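Local coordinates for protein cytochrome C' (Rubrivivax gelatinosus, PDB 2J8W) that carries a covalently bound, high-spin heme c without a sixth ligand and takes part in electron transfer, although its exact function is not known, at residues L54-F59 / A84-F89; L47-S52 / A91-L96; A80-A85 / K120-K125; R25-A30 / A110-T115. All coordinates share one frame; numbering follows the deposited sequence.

Contact 1: L54-F59 / A84-F89; sequences LPLTAF and AAADKF. With HEC (heme c), chain C.
L56 meets helix 79-102 through one methyl and the heme through the other, and so illustrates how a loop can be keyed to a cofactor. L56 CD1 lies 3.9 Å from both A86 CB and F89 CD2, coming to the phenyl ring at a slant, while L56 CD2 sits 3.8 Å from CBC of the heme. F89 turns its ring onto the porphyrin rim: the heme methine CHC stands over one face, offset toward the rim of the ring, the heme methyl CMC is 3.4 Å from F89 CB, and F89 CE1 reaches heme CBB at 3.6 Å. With CG swung away from the backbone N (chi1 175°), the ring lies alongside the heme edge with L56 CD1 beside it. With an alanine here, L56 CD1 and heme CBB would probably lose the ring they pack on, leaving a gap beside the heme. F59 adds a second aromatic, its CE1 3.6 Å from heme CMD. Behind L56, the turn is fastened by T57 OG1, which donates to L54 O at 2.7 Å in the carbonyl plane, beside the T57 N bond. L54 and P55 rest on Y11 and F16 of helix 5-30, while F89 touches T115 and A118 of helix 105-126.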
loop_
_atom_site.group_PDB
_atom_site.type_symbol
_atom_site.label_atom_id
_atom_site.label_comp_id
_atom_site.label_asym_id
_atom_site.label_seq_id
_atom_site.Cartn_x
_atom_site.Cartn_y
_atom_site.Cartn_z
ATOM N N LEU A 54 -8.087 2.185 -1.728
ATOM C CA LEU A 54 -7.621 1.156 -2.649
ATOM C C LEU A 54 -8.336 -0.224 -2.564
ATOM O O LEU A 54 -8.710 -0.749 -3.597
ATOM C CB LEU A 54 -6.103 0.953 -2.503
ATOM C CG LEU A 54 -5.244 2.217 -2.598
ATOM C CD1 LEU A 54 -3.790 1.865 -2.553
ATOM C CD2 LEU A 54 -5.634 2.983 -3.914
ATOM N N PRO A 55 -8.415 -0.885 -1.404
ATOM C CA PRO A 55 -8.786 -2.301 -1.470
ATOM C C PRO A 55 -10.200 -2.559 -1.950
ATOM O O PRO A 55 -10.474 -3.635 -2.491
ATOM C CB PRO A 55 -8.601 -2.777 -0.038
ATOM C CG PRO A 55 -8.700 -1.518 0.816
ATOM C CD PRO A 55 -8.124 -0.432 -0.032
ATOM N N LEU A 56 -11.121 -1.645 -1.654
ATOM C CA LEU A 56 -12.530 -1.888 -1.941
ATOM C C LEU A 56 -12.818 -1.706 -3.428
ATOM O O LEU A 56 -13.901 -2.050 -3.855
ATOM C CB LEU A 56 -13.421 -1.099 -0.952
ATOM C CG LEU A 56 -13.187 -1.509 0.519
ATOM C CD1 LEU A 56 -13.622 -0.524 1.576
ATOM C CD2 LEU A 56 -13.866 -2.874 0.816
ATOM N N THR A 57 -11.828 -1.289 -4.213
ATOM C CA THR A 57 -11.874 -1.242 -5.661
ATOM C C THR A 57 -11.530 -2.566 -6.316
ATOM O O THR A 57 -11.604 -2.707 -7.527
ATOM C CB THR A 57 -10.901 -0.171 -6.251
ATOM O OG1 THR A 57 -9.535 -0.588 -6.113
ATOM C CG2 THR A 57 -11.100 1.241 -5.638
ATOM N N ALA A 58 -11.175 -3.554 -5.511
ATOM C CA ALA A 58 -10.575 -4.835 -5.982
ATOM C C ALA A 58 -11.442 -6.057 -5.590
ATOM O O ALA A 58 -10.943 -7.155 -5.415
ATOM C CB ALA A 58 -9.153 -4.956 -5.481
ATOM N N PHE A 59 -12.751 -5.835 -5.474
ATOM C CA PHE A 59 -13.743 -6.893 -5.220
ATOM C C PHE A 59 -14.736 -6.970 -6.399
ATOM O O PHE A 59 -15.938 -7.159 -6.204
ATOM C CB PHE A 59 -14.505 -6.695 -3.905
ATOM C CG PHE A 59 -13.691 -6.889 -2.658
ATOM C CD1 PHE A 59 -13.664 -8.114 -2.016
ATOM C CD2 PHE A 59 -12.997 -5.828 -2.092
ATOM C CE1 PHE A 59 -12.953 -8.276 -0.841
ATOM C CE2 PHE A 59 -12.301 -5.980 -0.927
ATOM C CZ PHE A 59 -12.244 -7.188 -0.305
ATOM N N ALA A 84 -22.623 -0.736 2.106
ATOM C CA ALA A 84 -22.937 0.029 3.324
ATOM C C ALA A 84 -21.749 -0.034 4.274
ATOM O O ALA A 84 -21.359 0.975 4.906
ATOM C CB ALA A 84 -24.238 -0.490 4.010
ATOM N N ALA A 85 -21.175 -1.219 4.378
ATOM C CA ALA A 85 -19.986 -1.385 5.215
ATOM C C ALA A 85 -18.782 -0.551 4.739
ATOM O O ALA A 85 -18.058 0.062 5.533
ATOM C CB ALA A 85 -19.611 -2.889 5.323
ATOM N N ALA A 86 -18.579 -0.536 3.447
ATOM C CA ALA A 86 -17.529 0.269 2.811
ATOM C C ALA A 86 -17.753 1.753 3.035
ATOM O O ALA A 86 -16.813 2.496 3.373
ATOM C CB ALA A 86 -17.484 -0.032 1.307
ATOM N N ASP A 87 -18.993 2.186 2.892
ATOM C CA ASP A 87 -19.294 3.594 3.073
ATOM C C ASP A 87 -19.149 4.035 4.517
ATOM O O ASP A 87 -18.721 5.157 4.760
ATOM C CB ASP A 87 -20.742 3.872 2.639
ATOM C CG ASP A 87 -20.942 3.845 1.127
ATOM O OD1 ASP A 87 -19.944 3.890 0.376
ATOM O OD2 ASP A 87 -22.130 3.840 0.677
ATOM N N LYS A 88 -19.478 3.177 5.468
ATOM C CA LYS A 88 -19.290 3.488 6.884
ATOM C C LYS A 88 -17.796 3.662 7.177
ATOM O O LYS A 88 -17.399 4.534 7.916
ATOM C CB LYS A 88 -19.862 2.355 7.726
ATOM C CG LYS A 88 -19.850 2.579 9.233
ATOM C CD LYS A 88 -20.403 1.373 9.982
ATOM C CE LYS A 88 -20.344 1.575 11.455
ATOM N NZ LYS A 88 -21.492 2.353 11.928
ATOM N N PHE A 89 -16.972 2.791 6.614
ATOM C CA PHE A 89 -15.518 2.906 6.747
ATOM C C PHE A 89 -15.030 4.214 6.121
ATOM O O PHE A 89 -14.237 4.946 6.737
ATOM C CB PHE A 89 -14.904 1.695 6.060
ATOM C CG PHE A 89 -13.400 1.702 5.990
ATOM C CD1 PHE A 89 -12.621 1.809 7.132
ATOM C CD2 PHE A 89 -12.767 1.606 4.762
ATOM C CE1 PHE A 89 -11.253 1.798 7.048
ATOM C CE2 PHE A 89 -11.372 1.564 4.700
ATOM C CZ PHE A 89 -10.641 1.655 5.841
HETATM FE FE HEC C . -10.362 -5.712 6.327
HETATM C CHA HEC C . -8.896 -8.521 5.003
HETATM C CHB HEC C . -7.575 -5.103 8.129
HETATM C CHC HEC C . -11.479 -2.531 7.018
HETATM C CHD HEC C . -13.131 -6.242 4.397
HETATM N NA HEC C . -8.581 -6.624 6.497
HETATM C C1A HEC C . -8.160 -7.813 5.926
HETATM C C2A HEC C . -6.859 -8.175 6.423
HETATM C C3A HEC C . -6.489 -7.222 7.297
HETATM C C4A HEC C . -7.554 -6.237 7.338
HETATM C CMA HEC C . -5.180 -7.096 8.078
HETATM C CAA HEC C . -6.077 -9.425 6.029
HETATM C CBA HEC C . -5.234 -9.195 4.799
HETATM C CGA HEC C . -4.355 -10.463 4.570
HETATM O O1A HEC C . -4.240 -11.373 5.450
HETATM O O2A HEC C . -3.719 -10.669 3.490
HETATM N NB HEC C . -9.643 -4.067 7.337
HETATM C C1B HEC C . -8.537 -4.127 8.124
HETATM C C2B HEC C . -8.480 -2.920 8.913
HETATM C C3B HEC C . -9.555 -2.188 8.596
HETATM C C4B HEC C . -10.306 -2.900 7.589
HETATM C CMB HEC C . -7.410 -2.566 9.959
HETATM C CAB HEC C . -9.955 -0.820 9.125
HETATM C CBB HEC C . -8.970 0.204 9.264
HETATM N NC HEC C . -11.917 -4.614 5.785
HETATM C C1C HEC C . -12.254 -3.336 6.210
HETATM C C2C HEC C . -13.564 -2.947 5.747
HETATM C C3C HEC C . -14.029 -3.979 4.999
HETATM C C4C HEC C . -13.030 -5.042 5.039
HETATM C CMC HEC C . -14.222 -1.597 6.033
HETATM C CAC HEC C . -15.388 -4.090 4.238
HETATM C CBC HEC C . -16.076 -2.947 3.865
HETATM N ND HEC C . -10.911 -7.121 4.935
HETATM C C1D HEC C . -12.157 -7.175 4.307
HETATM C C2D HEC C . -12.242 -8.386 3.522
HETATM C C3D HEC C . -10.967 -9.061 3.690
HETATM C C4D HEC C . -10.164 -8.230 4.579
HETATM C CMD HEC C . -13.425 -8.848 2.696
HETATM C CAD HEC C . -10.511 -10.332 3.032
HETATM C CBD HEC C . -9.753 -9.974 1.742
HETATM C CGD HEC C . -9.352 -11.250 1.014
HETATM O O1D HEC C . -9.563 -11.304 -0.220
HETATM O O2D HEC C . -8.767 -12.194 1.656
#

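Contact 2: L47-S52 / A91-L96; sequences LVSTLS and AAVDKL
V93 packs against S49 and S52 where two antiparallel helices of a four-helix bundle, 38-52 and 79-102, run side by side; the short segments meet at 153° with their axes 9.6 Å apart. The V93 side chain points at the neighbouring helix, and CG1, set opposite its own backbone N (chi1 167°), does most of the touching: V93 CG1 is 3.8 Å from S49 CA and 3.5 Å from S52 OG. One turn along, V48 and L96 meet with their side chains at about a right angle, V48 CG1 lying 4.1 Å from L96 CD2. S52 turns its hydroxyl back onto its own helix, where OG donates to S49 O at 2.8 Å from a position tilted out of the carbonyl plane. An alanine in place of S52 would probably leave S49 O without this side-chain donor and V93 CG1 without its nearest neighbour. S49 OG is held by a hydrogen bond with D97 OD2, and a water reaches across the helices as well, donating to S49 OG at 2.8 Å and to D94 OD1 at 3.0 Å.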
loop_
_atom_site.group_PDB
_atom_site.type_symbol
_atom_site.label_atom_id
_atom_site.label_comp_id
_atom_site.label_asym_id
_atom_site.label_seq_id
_atom_site.Cartn_x
_atom_site.Cartn_y
_atom_site.Cartn_z
ATOM N N LEU A 47 -1.370 8.275 5.395
ATOM C CA LEU A 47 -1.167 7.021 4.686
ATOM C C LEU A 47 -2.410 6.131 4.766
ATOM O O LEU A 47 -2.817 5.570 3.764
ATOM C CB LEU A 47 0.043 6.223 5.247
ATOM C CG LEU A 47 1.459 6.619 4.835
ATOM C CD1 LEU A 47 2.572 5.970 5.641
ATOM C CD2 LEU A 47 1.648 6.255 3.364
ATOM N N VAL A 48 -3.006 6.020 5.948
ATOM C CA VAL A 48 -4.259 5.265 6.071
ATOM C C VAL A 48 -5.294 5.816 5.116
ATOM O O VAL A 48 -5.969 5.083 4.427
ATOM C CB VAL A 48 -4.757 5.250 7.534
ATOM C CG1 VAL A 48 -6.165 4.699 7.604
ATOM C CG2 VAL A 48 -3.803 4.449 8.421
ATOM N N SER A 49 -5.434 7.126 5.086
ATOM C CA SER A 49 -6.427 7.736 4.217
ATOM C C SER A 49 -6.186 7.406 2.750
ATOM O O SER A 49 -7.093 6.986 2.032
ATOM C CB SER A 49 -6.448 9.243 4.442
ATOM O OG SER A 49 -7.475 9.819 3.646
ATOM N N THR A 50 -4.966 7.588 2.293
ATOM C CA THR A 50 -4.610 7.227 0.917
ATOM C C THR A 50 -4.898 5.748 0.632
ATOM O O THR A 50 -5.526 5.381 -0.369
ATOM C CB THR A 50 -3.156 7.579 0.674
ATOM O OG1 THR A 50 -3.025 9.002 0.795
ATOM C CG2 THR A 50 -2.624 7.101 -0.692
ATOM N N LEU A 51 -4.400 4.890 1.503
ATOM C CA LEU A 51 -4.564 3.453 1.290
ATOM C C LEU A 51 -6.003 2.992 1.360
ATOM O O LEU A 51 -6.381 2.019 0.694
ATOM C CB LEU A 51 -3.720 2.685 2.313
ATOM C CG LEU A 51 -2.197 2.799 2.239
ATOM C CD1 LEU A 51 -1.568 2.382 3.559
ATOM C CD2 LEU A 51 -1.651 1.991 1.082
ATOM N N SER A 52 -6.806 3.670 2.166
ATOM C CA SER A 52 -8.180 3.247 2.419
ATOM C C SER A 52 -9.009 3.274 1.177
ATOM O O SER A 52 -10.046 2.617 1.141
ATOM C CB SER A 52 -8.875 4.107 3.447
ATOM O OG SER A 52 -9.158 5.397 2.939
ATOM N N ALA A 91 -16.521 7.010 5.677
ATOM C CA ALA A 91 -16.936 8.143 6.501
ATOM C C ALA A 91 -16.060 8.285 7.743
ATOM O O ALA A 91 -15.695 9.401 8.118
ATOM C CB ALA A 91 -18.412 7.962 6.915
ATOM N N ALA A 92 -15.724 7.165 8.374
ATOM C CA ALA A 92 -14.869 7.166 9.553
ATOM C C ALA A 92 -13.473 7.626 9.177
ATOM O O ALA A 92 -12.866 8.394 9.909
ATOM C CB ALA A 92 -14.848 5.774 10.176
ATOM N N VAL A 93 -12.951 7.157 8.047
ATOM C CA VAL A 93 -11.614 7.556 7.625
ATOM C C VAL A 93 -11.591 9.048 7.312
ATOM O O VAL A 93 -10.612 9.718 7.575
ATOM C CB VAL A 93 -11.117 6.693 6.453
ATOM C CG1 VAL A 93 -9.855 7.322 5.808
ATOM C CG2 VAL A 93 -10.938 5.209 6.881
ATOM N N ASP A 94 -12.667 9.599 6.768
ATOM C CA ASP A 94 -12.716 11.028 6.544
ATOM C C ASP A 94 -12.535 11.772 7.865
ATOM O O ASP A 94 -11.831 12.786 7.936
ATOM C CB ASP A 94 -14.068 11.438 5.939
ATOM C CG ASP A 94 -14.200 11.132 4.477
ATOM O OD1 ASP A 94 -13.183 10.858 3.823
ATOM O OD2 ASP A 94 -15.367 11.219 3.978
ATOM N N LYS A 95 -13.225 11.332 8.891
ATOM C CA LYS A 95 -13.061 11.935 10.210
ATOM C C LYS A 95 -11.659 11.754 10.761
ATOM O O LYS A 95 -11.124 12.657 11.399
ATOM C CB LYS A 95 -14.063 11.357 11.187
ATOM C CG LYS A 95 -15.473 11.698 10.873
ATOM C CD LYS A 95 -16.357 11.143 11.977
ATOM C CE LYS A 95 -17.628 11.903 12.200
ATOM N NZ LYS A 95 -18.152 11.567 13.551
ATOM N N LEU A 96 -11.061 10.596 10.529
ATOM C CA LEU A 96 -9.701 10.360 10.954
ATOM C C LEU A 96 -8.755 11.305 10.274
ATOM O O LEU A 96 -7.872 11.900 10.897
ATOM C CB LEU A 96 -9.283 8.912 10.688
ATOM C CG LEU A 96 -7.921 8.457 11.226
ATOM C CD1 LEU A 96 -7.888 8.435 12.766
ATOM C CD2 LEU A 96 -7.565 7.080 10.630
HETATM O O HOH W 1 -10.288 10.099 3.737
#

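Contact 3: A80-A85 / K120-K125; sequences AGFKAA and KGCHDK. With HEC (heme c), chain C.
The F82 ring takes the sulfur of C122 at a slant: SG lies 4.9 Å from the ring centroid, 59° off the normal, and its nearest ring atom is F82 CE1 at 3.9 Å. Heme CAC also approaches the ring obliquely, 3.7 Å from F82 CE1. F59 and F126 also pair edge-to-face with this ring. The imidazole of H123 stands with an edge toward the heme, methine CHB being in its plane and the pyrrole nitrogen NC near it, and its NE2 binds the iron at 2.2 Å. C122 and H123 belong to the CXXCH heme-attachment motif of c-type cytochromes, with C119 as the other covalent anchor and H123 as the axial ligand. C122 SG is bonded to heme CAC at 1.9 Å; a chi1 of -174° carries the thioether out from helix 105-126 to the rim of the porphyrin. Beside this bond A85 presents its methyl to the same cysteine, A85 CB lying 4.0 Å from C122 CB.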
loop_
_atom_site.group_PDB
_atom_site.type_symbol
_atom_site.label_atom_id
_atom_site.label_comp_id
_atom_site.label_asym_id
_atom_site.label_seq_id
_atom_site.Cartn_x
_atom_site.Cartn_y
_atom_site.Cartn_z
ATOM N N ALA A 80 -25.303 -4.856 -1.424
ATOM C CA ALA A 80 -25.772 -3.669 -0.701
ATOM C C ALA A 80 -25.191 -3.574 0.712
ATOM O O ALA A 80 -24.791 -2.480 1.194
ATOM C CB ALA A 80 -27.301 -3.660 -0.626
ATOM N N GLY A 81 -25.109 -4.711 1.390
ATOM C CA GLY A 81 -24.571 -4.786 2.726
ATOM C C GLY A 81 -23.090 -4.459 2.689
ATOM O O GLY A 81 -22.577 -3.700 3.549
ATOM N N PHE A 82 -22.390 -5.011 1.697
ATOM C CA PHE A 82 -20.952 -4.752 1.563
ATOM C C PHE A 82 -20.702 -3.273 1.291
ATOM O O PHE A 82 -19.775 -2.652 1.886
ATOM C CB PHE A 82 -20.340 -5.608 0.455
ATOM C CG PHE A 82 -18.829 -5.630 0.494
ATOM C CD1 PHE A 82 -18.184 -6.208 1.554
ATOM C CD2 PHE A 82 -18.084 -5.117 -0.545
ATOM C CE1 PHE A 82 -16.795 -6.230 1.617
ATOM C CE2 PHE A 82 -16.669 -5.138 -0.485
ATOM C CZ PHE A 82 -16.064 -5.717 0.573
ATOM N N LYS A 83 -21.492 -2.667 0.417
ATOM C CA LYS A 83 -21.347 -1.228 0.083
ATOM C C LYS A 83 -21.632 -0.358 1.305
ATOM O O LYS A 83 -20.927 0.658 1.537
ATOM C CB LYS A 83 -22.294 -0.848 -1.075
ATOM C CG LYS A 83 -22.381 0.625 -1.380
ATOM C CD LYS A 83 -21.193 1.174 -2.097
ATOM C CE LYS A 83 -21.426 2.623 -2.500
ATOM N NZ LYS A 83 -22.835 2.880 -2.935
ATOM N N ALA A 84 -22.623 -0.736 2.106
ATOM C CA ALA A 84 -22.937 0.029 3.324
ATOM C C ALA A 84 -21.749 -0.034 4.274
ATOM O O ALA A 84 -21.359 0.975 4.906
ATOM C CB ALA A 84 -24.238 -0.490 4.010
ATOM N N ALA A 85 -21.175 -1.219 4.378
ATOM C CA ALA A 85 -19.986 -1.385 5.215
ATOM C C ALA A 85 -18.782 -0.551 4.739
ATOM O O ALA A 85 -18.058 0.062 5.533
ATOM C CB ALA A 85 -19.611 -2.889 5.323
ATOM N N LYS A 120 -14.245 -3.680 12.050
ATOM C CA LYS A 120 -14.836 -4.850 12.703
ATOM C C LYS A 120 -16.207 -5.136 12.133
ATOM O O LYS A 120 -16.554 -6.322 11.927
ATOM C CB LYS A 120 -14.941 -4.599 14.199
ATOM C CG LYS A 120 -15.710 -5.647 14.938
ATOM N N GLY A 121 -16.989 -4.099 11.856
ATOM C CA GLY A 121 -18.360 -4.314 11.377
ATOM C C GLY A 121 -18.345 -4.958 10.030
ATOM O O GLY A 121 -19.166 -5.832 9.769
ATOM N N CYS A 122 -17.394 -4.587 9.179
ATOM C CA CYS A 122 -17.287 -5.247 7.883
ATOM C C CYS A 122 -16.801 -6.670 8.073
ATOM O O CYS A 122 -17.383 -7.607 7.524
ATOM C CB CYS A 122 -16.358 -4.513 6.932
ATOM S SG CYS A 122 -16.437 -5.298 5.346
ATOM N N HIS A 123 -15.771 -6.885 8.872
ATOM C CA HIS A 123 -15.225 -8.235 9.014
ATOM C C HIS A 123 -16.242 -9.228 9.559
ATOM O O HIS A 123 -16.320 -10.399 9.103
ATOM C CB HIS A 123 -14.020 -8.242 9.943
ATOM C CG HIS A 123 -12.822 -7.600 9.322
ATOM N ND1 HIS A 123 -11.624 -7.523 9.971
ATOM C CD2 HIS A 123 -12.635 -7.075 8.090
ATOM C CE1 HIS A 123 -10.742 -6.911 9.185
ATOM N NE2 HIS A 123 -11.329 -6.610 8.037
ATOM N N ASP A 124 -17.024 -8.764 10.532
ATOM C CA ASP A 124 -18.062 -9.638 11.140
ATOM C C ASP A 124 -18.967 -10.230 10.089
ATOM O O ASP A 124 -19.384 -11.386 10.223
ATOM C CB ASP A 124 -18.879 -8.828 12.149
ATOM C CG ASP A 124 -18.145 -8.590 13.459
ATOM O OD1 ASP A 124 -17.081 -9.215 13.680
ATOM O OD2 ASP A 124 -18.672 -7.811 14.298
ATOM N N LYS A 125 -19.349 -9.450 9.090
ATOM C CA LYS A 125 -20.313 -9.919 8.064
ATOM C C LYS A 125 -19.641 -10.501 6.829
ATOM O O LYS A 125 -20.257 -11.302 6.118
ATOM C CB LYS A 125 -21.245 -8.780 7.661
HETATM FE FE HEC C . -10.362 -5.712 6.327
HETATM C CHA HEC C . -8.896 -8.521 5.003
HETATM C CHB HEC C . -7.575 -5.103 8.129
HETATM C CHC HEC C . -11.479 -2.531 7.018
HETATM C CHD HEC C . -13.131 -6.242 4.397
HETATM N NA HEC C . -8.581 -6.624 6.497
HETATM C C1A HEC C . -8.160 -7.813 5.926
HETATM C C2A HEC C . -6.859 -8.175 6.423
HETATM C C3A HEC C . -6.489 -7.222 7.297
HETATM C C4A HEC C . -7.554 -6.237 7.338
HETATM C CMA HEC C . -5.180 -7.096 8.078
HETATM C CAA HEC C . -6.077 -9.425 6.029
HETATM C CBA HEC C . -5.234 -9.195 4.799
HETATM C CGA HEC C . -4.355 -10.463 4.570
HETATM O O1A HEC C . -4.240 -11.373 5.450
HETATM O O2A HEC C . -3.719 -10.669 3.490
HETATM N NB HEC C . -9.643 -4.067 7.337
HETATM C C1B HEC C . -8.537 -4.127 8.124
HETATM C C2B HEC C . -8.480 -2.920 8.913
HETATM C C3B HEC C . -9.555 -2.188 8.596
HETATM C C4B HEC C . -10.306 -2.900 7.589
HETATM C CMB HEC C . -7.410 -2.566 9.959
HETATM C CAB HEC C . -9.955 -0.820 9.125
HETATM C CBB HEC C . -8.970 0.204 9.264
HETATM N NC HEC C . -11.917 -4.614 5.785
HETATM C C1C HEC C . -12.254 -3.336 6.210
HETATM C C2C HEC C . -13.564 -2.947 5.747
HETATM C C3C HEC C . -14.029 -3.979 4.999
HETATM C C4C HEC C . -13.030 -5.042 5.039
HETATM C CMC HEC C . -14.222 -1.597 6.033
HETATM C CAC HEC C . -15.388 -4.090 4.238
HETATM C CBC HEC C . -16.076 -2.947 3.865
HETATM N ND HEC C . -10.911 -7.121 4.935
HETATM C C1D HEC C . -12.157 -7.175 4.307
HETATM C C2D HEC C . -12.242 -8.386 3.522
HETATM C C3D HEC C . -10.967 -9.061 3.690
HETATM C C4D HEC C . -10.164 -8.230 4.579
HETATM C CMD HEC C . -13.425 -8.848 2.696
HETATM C CAD HEC C . -10.511 -10.332 3.032
HETATM C CBD HEC C . -9.753 -9.974 1.742
HETATM C CGD HEC C . -9.352 -11.250 1.014
HETATM O O1D HEC C . -9.563 -11.304 -0.220
HETATM O O2D HEC C . -8.767 -12.194 1.656
#

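Contact 4: R25-A30 / A110-T115; sequences RVAAMA and AAVGET
The carbonyl oxygen of A111, just before the V112 that packs on V26 and A27, is gripped twice by T115. T115 OG1 donates to A111 O at 2.8 Å, tilted 34° from the carbonyl plane, and T115 N donates to the same oxygen from the opposite face. The hydroxyl is turned back on its own helix, and its hydrogen-bonding need is met there; across the two segments the contacts are apolar. V112 carries that packing. Its CG2 comes obliquely to V26 and lies 3.7 Å from V26 CG1, while V112 CG1, the branch trans to the backbone N at chi1 163°, stands 4.1 Å from A27 CB. The A30 methyl closes the far end, with A30 CB 4.2 Å from V112 CG2. Outside this apolar centre, A30 O is hydrogen-bonded to K109 NZ. V26 also rests on N44 and I45 of helix 38-52, and V112 touches L96 of helix 79-102, which brings all four long helices together here. F23 is a further neighbour of V112 on helix 5-30. Together F23, V26, A27 and A30 have the i, i+3, i+4, i+7 spacing of a hole for the V112 knob, an arrangement consistent with the knobs-into-holes packing of the four-helix bundle.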
loop_
_atom_site.group_PDB
_atom_site.type_symbol
_atom_site.label_atom_id
_atom_site.label_comp_id
_atom_site.label_asym_id
_atom_site.label_seq_id
_atom_site.Cartn_x
_atom_site.Cartn_y
_atom_site.Cartn_z
ATOM N N ARG A 25 -0.363 1.928 14.241
ATOM C CA ARG A 25 0.548 2.899 14.833
ATOM C C ARG A 25 -0.216 4.050 15.466
ATOM O O ARG A 25 0.109 4.519 16.565
ATOM C CB ARG A 25 1.517 3.435 13.772
ATOM C CG ARG A 25 2.404 2.373 13.187
ATOM C CD ARG A 25 3.364 2.952 12.169
ATOM N NE ARG A 25 3.844 1.941 11.222
ATOM C CZ ARG A 25 4.936 2.066 10.480
ATOM N NH1 ARG A 25 5.608 3.192 10.503
ATOM N NH2 ARG A 25 5.301 1.096 9.660
ATOM N N VAL A 26 -1.259 4.498 14.774
ATOM C CA VAL A 26 -2.097 5.570 15.312
ATOM C C VAL A 26 -2.828 5.085 16.552
ATOM O O VAL A 26 -2.913 5.794 17.561
ATOM C CB VAL A 26 -3.077 6.117 14.245
ATOM C CG1 VAL A 26 -3.852 7.320 14.779
ATOM C CG2 VAL A 26 -2.319 6.505 12.951
ATOM N N ALA A 27 -3.392 3.890 16.477
ATOM C CA ALA A 27 -4.124 3.311 17.594
ATOM C C ALA A 27 -3.225 3.185 18.810
ATOM O O ALA A 27 -3.683 3.389 19.918
ATOM C CB ALA A 27 -4.747 1.971 17.191
ATOM N N ALA A 28 -1.966 2.812 18.609
ATOM C CA ALA A 28 -1.037 2.689 19.744
ATOM C C ALA A 28 -0.887 4.001 20.487
ATOM O O ALA A 28 -0.809 4.035 21.717
ATOM C CB ALA A 28 0.281 2.131 19.303
ATOM N N MET A 29 -0.833 5.104 19.748
ATOM C CA MET A 29 -0.790 6.416 20.392
ATOM C C MET A 29 -2.141 6.734 21.091
ATOM O O MET A 29 -2.172 7.198 22.222
ATOM C CB MET A 29 -0.459 7.517 19.402
ATOM C CG MET A 29 0.966 7.477 18.959
ATOM S SD MET A 29 1.304 8.811 17.771
ATOM C CE MET A 29 3.120 8.591 17.530
ATOM N N ALA A 30 -3.254 6.429 20.437
ATOM C CA ALA A 30 -4.568 6.720 21.004
ATOM C C ALA A 30 -4.764 5.950 22.296
ATOM O O ALA A 30 -5.398 6.469 23.227
ATOM C CB ALA A 30 -5.680 6.395 20.022
ATOM N N ALA A 110 -11.136 9.679 19.081
ATOM C CA ALA A 110 -12.530 9.410 18.766
ATOM C C ALA A 110 -12.609 8.767 17.367
ATOM O O ALA A 110 -13.343 7.823 17.122
ATOM C CB ALA A 110 -13.378 10.669 18.822
ATOM N N ALA A 111 -11.841 9.306 16.432
ATOM C CA ALA A 111 -11.864 8.825 15.043
ATOM C C ALA A 111 -11.212 7.449 14.926
ATOM O O ALA A 111 -11.629 6.630 14.110
ATOM C CB ALA A 111 -11.216 9.812 14.128
ATOM N N VAL A 112 -10.203 7.160 15.748
ATOM C CA VAL A 112 -9.641 5.802 15.797
ATOM C C VAL A 112 -10.722 4.814 16.226
ATOM O O VAL A 112 -10.872 3.730 15.649
ATOM C CB VAL A 112 -8.425 5.734 16.719
ATOM C CG1 VAL A 112 -8.082 4.289 17.122
ATOM C CG2 VAL A 112 -7.237 6.413 16.080
ATOM N N GLY A 113 -11.530 5.199 17.211
ATOM C CA GLY A 113 -12.593 4.295 17.637
ATOM C C GLY A 113 -13.631 4.052 16.568
ATOM O O GLY A 113 -14.062 2.918 16.310
ATOM N N GLU A 114 -14.033 5.129 15.927
ATOM C CA GLU A 114 -15.045 5.007 14.853
ATOM C C GLU A 114 -14.488 4.170 13.701
ATOM O O GLU A 114 -15.170 3.312 13.108
ATOM C CB GLU A 114 -15.446 6.413 14.389
ATOM C CG GLU A 114 -16.661 6.483 13.498
ATOM C CD GLU A 114 -17.277 7.888 13.394
ATOM O OE1 GLU A 114 -16.632 8.883 13.779
ATOM O OE2 GLU A 114 -18.421 8.000 12.889
ATOM N N THR A 115 -13.243 4.434 13.325
ATOM C CA THR A 115 -12.635 3.714 12.210
ATOM C C THR A 115 -12.509 2.231 12.533
ATOM O O THR A 115 -12.895 1.366 11.752
ATOM C CB THR A 115 -11.278 4.332 11.832
ATOM O OG1 THR A 115 -11.469 5.680 11.433
ATOM C CG2 THR A 115 -10.643 3.597 10.672
#

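How the contacts relate
From the N terminus, helix 5-30 enters first: at 25-30 it opens the longest loop, which contact 4 closes on helix 105-126. Within that span, contact 2 joins helix 38-52 to helix 79-102, and within this in turn lies contact 1, which brings the loop after helix 38-52 onto helix 79-102. Contact 3 breaks the nesting. It starts where contact 1 ends, sharing A84 and A85, and runs on to 120-125, crossing contacts 2 and 4. Contacts 1 and 3 gather the heme surroundings, whereas contacts 2 and 4 lie farther along the bundle, linked by L96 CA against A111 CB at 3.6 Å. F89 joins the two regions, with CE2 3.8 Å from S52 CB.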